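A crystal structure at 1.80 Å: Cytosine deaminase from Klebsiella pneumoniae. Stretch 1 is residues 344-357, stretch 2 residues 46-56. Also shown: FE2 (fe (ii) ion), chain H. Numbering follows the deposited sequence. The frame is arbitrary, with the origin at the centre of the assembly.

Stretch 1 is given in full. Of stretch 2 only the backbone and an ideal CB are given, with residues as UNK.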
# COMPACT_ATOMS: atom_id res chain seq x y z
N CYS A 344 2.33 6.77 14.39
CA CYS A 344 2.99 6.13 13.24
C CYS A 344 3.84 7.07 12.40
O CYS A 344 4.73 6.63 11.66
CB CYS A 344 1.97 5.42 12.34
SG CYS A 344 0.79 6.52 11.53
N LEU A 345 3.61 8.38 12.51
CA LEU A 345 4.43 9.30 11.72
C LEU A 345 5.90 9.34 12.18
O LEU A 345 6.78 9.79 11.43
CB LEU A 345 3.82 10.71 11.68
CG LEU A 345 2.58 10.87 10.79
CD1 LEU A 345 2.04 12.30 10.82
CD2 LEU A 345 2.87 10.42 9.35
N ASP A 346 6.16 8.85 13.40
CA ASP A 346 7.53 8.66 13.88
C ASP A 346 8.43 7.97 12.85
O ASP A 346 9.61 8.30 12.70
CB ASP A 346 7.56 7.77 15.13
CG ASP A 346 7.04 8.47 16.39
OD1 ASP A 346 6.81 9.70 16.38
OD2 ASP A 346 6.88 7.75 17.40
N PHE A 347 7.88 6.98 12.15
CA PHE A 347 8.68 6.10 11.29
C PHE A 347 9.11 6.74 9.98
O PHE A 347 9.94 6.17 9.26
CB PHE A 347 7.94 4.78 11.04
CG PHE A 347 7.64 4.03 12.31
CD1 PHE A 347 8.68 3.46 13.04
CD2 PHE A 347 6.35 3.94 12.80
CE1 PHE A 347 8.42 2.78 14.23
CE2 PHE A 347 6.09 3.27 13.98
CZ PHE A 347 7.12 2.69 14.70
N VAL A 348 8.56 7.91 9.67
CA VAL A 348 8.93 8.62 8.44
C VAL A 348 9.32 10.07 8.70
O VAL A 348 9.50 10.84 7.76
CB VAL A 348 7.82 8.56 7.40
CG1 VAL A 348 7.55 7.10 7.01
CG2 VAL A 348 6.56 9.22 7.95
N THR A 349 9.44 10.43 9.98
CA THR A 349 9.95 11.74 10.36
C THR A 349 11.05 11.63 11.42
O THR A 349 12.23 11.48 11.09
CB THR A 349 8.81 12.72 10.85
OG1 THR A 349 8.11 12.16 11.97
CG2 THR A 349 7.82 13.02 9.71
N ASP A 350 10.67 11.71 12.69
CA ASP A 350 11.61 11.70 13.81
C ASP A 350 12.64 10.57 13.79
O ASP A 350 13.83 10.82 13.99
CB ASP A 350 10.87 11.63 15.16
CG ASP A 350 9.94 12.81 15.39
OD1 ASP A 350 10.02 13.81 14.64
OD2 ASP A 350 9.12 12.74 16.33
N ASN A 351 12.19 9.34 13.58
CA ASN A 351 13.10 8.20 13.67
C ASN A 351 14.09 8.23 12.51
O ASN A 351 15.26 7.88 12.66
CB ASN A 351 12.32 6.89 13.64
CG ASN A 351 11.48 6.68 14.88
OD1 ASN A 351 11.32 7.58 15.70
ND2 ASN A 351 10.94 5.47 15.02
N SER A 352 13.60 8.62 11.34
CA SER A 352 14.44 8.75 10.16
C SER A 352 15.48 9.87 10.33
O SER A 352 16.64 9.72 9.93
CB SER A 352 13.56 9.01 8.94
OG SER A 352 12.63 7.96 8.77
N ALA A 353 15.07 10.99 10.92
CA ALA A 353 16.01 12.07 11.20
C ALA A 353 17.12 11.61 12.16
O ALA A 353 18.26 12.04 12.05
CB ALA A 353 15.29 13.30 11.76
N ARG A 354 16.77 10.74 13.10
CA ARG A 354 17.75 10.22 14.03
C ARG A 354 18.76 9.32 13.32
O ARG A 354 19.96 9.35 13.62
CB ARG A 354 17.06 9.44 15.15
CG ARG A 354 18.00 8.87 16.19
CD ARG A 354 17.21 8.30 17.37
NE ARG A 354 18.03 7.43 18.20
CZ ARG A 354 17.56 6.65 19.17
NH1 ARG A 354 16.26 6.61 19.43
NH2 ARG A 354 18.39 5.89 19.87
N ALA A 355 18.28 8.52 12.37
CA ALA A 355 19.14 7.63 11.59
C ALA A 355 20.14 8.46 10.78
O ALA A 355 21.29 8.07 10.61
CB ALA A 355 18.31 6.75 10.68
N LEU A 356 19.69 9.61 10.31
CA LEU A 356 20.54 10.49 9.51
C LEU A 356 21.36 11.43 10.39
O LEU A 356 22.10 12.27 9.87
CB LEU A 356 19.71 11.27 8.49
CG LEU A 356 19.61 10.61 7.10
CD1 LEU A 356 19.10 9.18 7.16
CD2 LEU A 356 18.74 11.42 6.14
N CYS A 357 21.24 11.29 11.71
CA CYS A 357 21.97 12.15 12.66
C CYS A 357 21.77 13.63 12.40
O CYS A 357 22.73 14.40 12.42
CB CYS A 357 23.47 11.85 12.62
SG CYS A 357 23.92 10.23 13.23
N UNK A 46 -5.08 21.99 10.67
CA UNK A 46 -4.26 20.93 10.11
C UNK A 46 -2.94 20.77 10.84
O UNK A 46 -2.44 21.70 11.48
CB UNK A 46 -4.00 21.20 8.63
N UNK A 47 -2.37 19.58 10.74
CA UNK A 47 -1.11 19.24 11.38
C UNK A 47 0.10 19.94 10.75
O UNK A 47 0.27 19.93 9.53
CB UNK A 47 -0.91 17.72 11.33
N UNK A 48 0.94 20.56 11.58
CA UNK A 48 2.26 21.02 11.14
C UNK A 48 3.31 20.03 11.64
O UNK A 48 3.33 19.69 12.82
CB UNK A 48 2.55 22.43 11.65
N UNK A 49 4.17 19.57 10.75
CA UNK A 49 5.21 18.59 11.11
C UNK A 49 6.53 18.99 10.49
O UNK A 49 6.56 19.74 9.51
CB UNK A 49 4.82 17.18 10.66
N UNK A 50 7.64 18.50 11.05
CA UNK A 50 8.91 18.65 10.35
C UNK A 50 8.87 17.85 9.04
O UNK A 50 7.99 16.99 8.87
CB UNK A 50 10.07 18.19 11.23
N UNK A 51 9.78 18.13 8.09
CA UNK A 51 9.67 17.51 6.76
C UNK A 51 9.77 16.00 6.79
O UNK A 51 10.36 15.42 7.71
CB UNK A 51 10.76 18.06 5.84
N UNK A 52 9.20 15.34 5.79
CA UNK A 52 9.40 13.91 5.67
C UNK A 52 10.86 13.64 5.34
O UNK A 52 11.55 14.51 4.78
CB UNK A 52 8.48 13.31 4.61
N UNK A 53 11.33 12.45 5.68
CA UNK A 53 12.70 12.04 5.41
C UNK A 53 12.69 10.80 4.52
O UNK A 53 11.86 9.91 4.70
CB UNK A 53 13.46 11.77 6.71
N UNK A 54 13.58 10.77 3.54
CA UNK A 54 13.80 9.56 2.75
C UNK A 54 15.20 9.08 3.09
O UNK A 54 16.16 9.50 2.45
CB UNK A 54 13.64 9.81 1.25
N UNK A 55 15.32 8.21 4.09
CA UNK A 55 16.63 7.86 4.62
C UNK A 55 17.34 6.77 3.82
O UNK A 55 18.45 6.39 4.20
CB UNK A 55 16.49 7.41 6.08
N UNK A 56 16.72 6.27 2.76
CA UNK A 56 17.32 5.21 1.97
C UNK A 56 16.69 5.10 0.59
O UNK A 56 15.60 4.54 0.42
CB UNK A 56 17.20 3.87 2.71
FE FE2 H . 18.73 -0.35 -0.75

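Position 46 has nothing of stretch 1 within reach, so the backbone sets no preference. It is R46, an extended side chain that points off to partners elsewhere in the structure.

At position 47 the ideal CB points toward stretch 1 but touches nothing. The methyls of L345 lie ahead across a gap, so a long apolar side chain would suit. It is L47, whose CD2 reaches L345 CD1 at 4.0 Å.

Position 48 is out of reach and tells little. It is A48.

At position 49 the CB points toward stretch 1, 5.2 Å from T349 CG2. An apolar residue of middle size would suit, and the extended phi/psi of -136/158 favours a beta-branched one. It is I49; its CD1 comes to 4.5 Å from T349 CG2, a loose approach.

Position 50 has phi -65 and psi 163, which allows proline among many others. The CB points toward stretch 1 but has free space before it. It is P50; its CG lies 4.2 Å from D350 OD1. Its carbonyl O finds no partner in the model.

Position 51 has similar angles, and its CB points away. Again proline is one choice among several. It is P51.

At position 52 the CB points sideways, 4.1 Å from V348 O. L345, V348 and T349 offer carbon atoms nearby, so a large apolar or aromatic side chain could lie along them. It is F52. Its CE2 packs on V348 CG2 at 3.7 Å and L345 CD2 at 4.3 Å. V348 O and L345 CD2 sit at the ring edge.

Position 53 is anchored by its backbone: its N donates to V348 O at 3.2 Å. That rules out proline as the donor here. The CB points toward stretch 1, only 3.5 Å from S352 CB, so a small or compact apolar residue suits. It is V53. CG1 meets L356 CD2 at 3.9 Å, and CG2 lies 3.9 Å from T349 O. A water links V53 O, to which it donates at 2.8 Å, with S352 OG, from which it accepts at 2.6 Å.

At position 54 the CB points away, so stretch 1 gives no guide. It is E54, whose OE2 accepts from the backbone N of position 56 at 2.9 Å.

At position 55 the ideal CB is tight, 3.3 Å from L356 CD1. Phi -83 allows a compact apolar residue, proline included. It is P55. Its actual CB stands 3.5 Å from L356 CD1, and CG is 3.9 Å from S352 OG.

At position 56 the CB points sideways to stretch 1, and the iron lies 5.7 Å from the ideal CB, so a metal-binding side chain long enough to span it, such as histidine or glutamate, would suit. It is H56, whose NE2 binds FE2 at 2.3 Å.

Stretch 2, residues 46-56: RLAIPPFVEPH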
# COMPACT_ATOMS: atom_id res chain seq x y z
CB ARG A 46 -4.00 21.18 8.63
CG ARG A 46 -5.24 21.01 7.80
CD ARG A 46 -4.99 21.44 6.39
NE ARG A 46 -6.22 21.43 5.61
CZ ARG A 46 -6.87 22.52 5.21
NH1 ARG A 46 -6.39 23.72 5.53
NH2 ARG A 46 -7.98 22.41 4.50
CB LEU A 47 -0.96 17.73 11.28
CG LEU A 47 -0.02 16.90 12.13
CD1 LEU A 47 -0.22 17.16 13.59
CD2 LEU A 47 -0.28 15.44 11.79
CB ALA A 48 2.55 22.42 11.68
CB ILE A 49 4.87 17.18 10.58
CG1 ILE A 49 4.60 17.24 9.08
CG2 ILE A 49 3.68 16.59 11.32
CD1 ILE A 49 4.58 15.88 8.42
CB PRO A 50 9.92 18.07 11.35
CG PRO A 50 9.11 17.10 12.18
CD PRO A 50 7.79 17.79 12.34
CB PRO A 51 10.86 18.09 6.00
CG PRO A 51 11.25 19.34 6.77
CD PRO A 51 10.93 19.04 8.19
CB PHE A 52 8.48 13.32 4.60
CG PHE A 52 7.03 13.25 5.02
CD1 PHE A 52 6.07 13.94 4.31
CD2 PHE A 52 6.64 12.48 6.11
CE1 PHE A 52 4.73 13.88 4.68
CE2 PHE A 52 5.31 12.41 6.49
CZ PHE A 52 4.35 13.12 5.77
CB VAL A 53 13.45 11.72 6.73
CG1 VAL A 53 14.89 11.31 6.46
CG2 VAL A 53 13.39 12.91 7.68
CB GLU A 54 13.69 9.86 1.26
CG GLU A 54 14.00 8.63 0.39
CD GLU A 54 13.38 7.36 0.96
OE1 GLU A 54 12.17 7.13 0.74
OE2 GLU A 54 14.10 6.59 1.64
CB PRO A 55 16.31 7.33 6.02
CG PRO A 55 14.94 6.71 5.86
CD PRO A 55 14.22 7.58 4.85
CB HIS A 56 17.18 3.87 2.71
CG HIS A 56 17.97 2.76 2.10
ND1 HIS A 56 18.86 2.00 2.83
CD2 HIS A 56 18.00 2.27 0.84
CE1 HIS A 56 19.41 1.09 2.04
NE2 HIS A 56 18.91 1.25 0.82
O HOH W 1 11.33 7.88 6.53
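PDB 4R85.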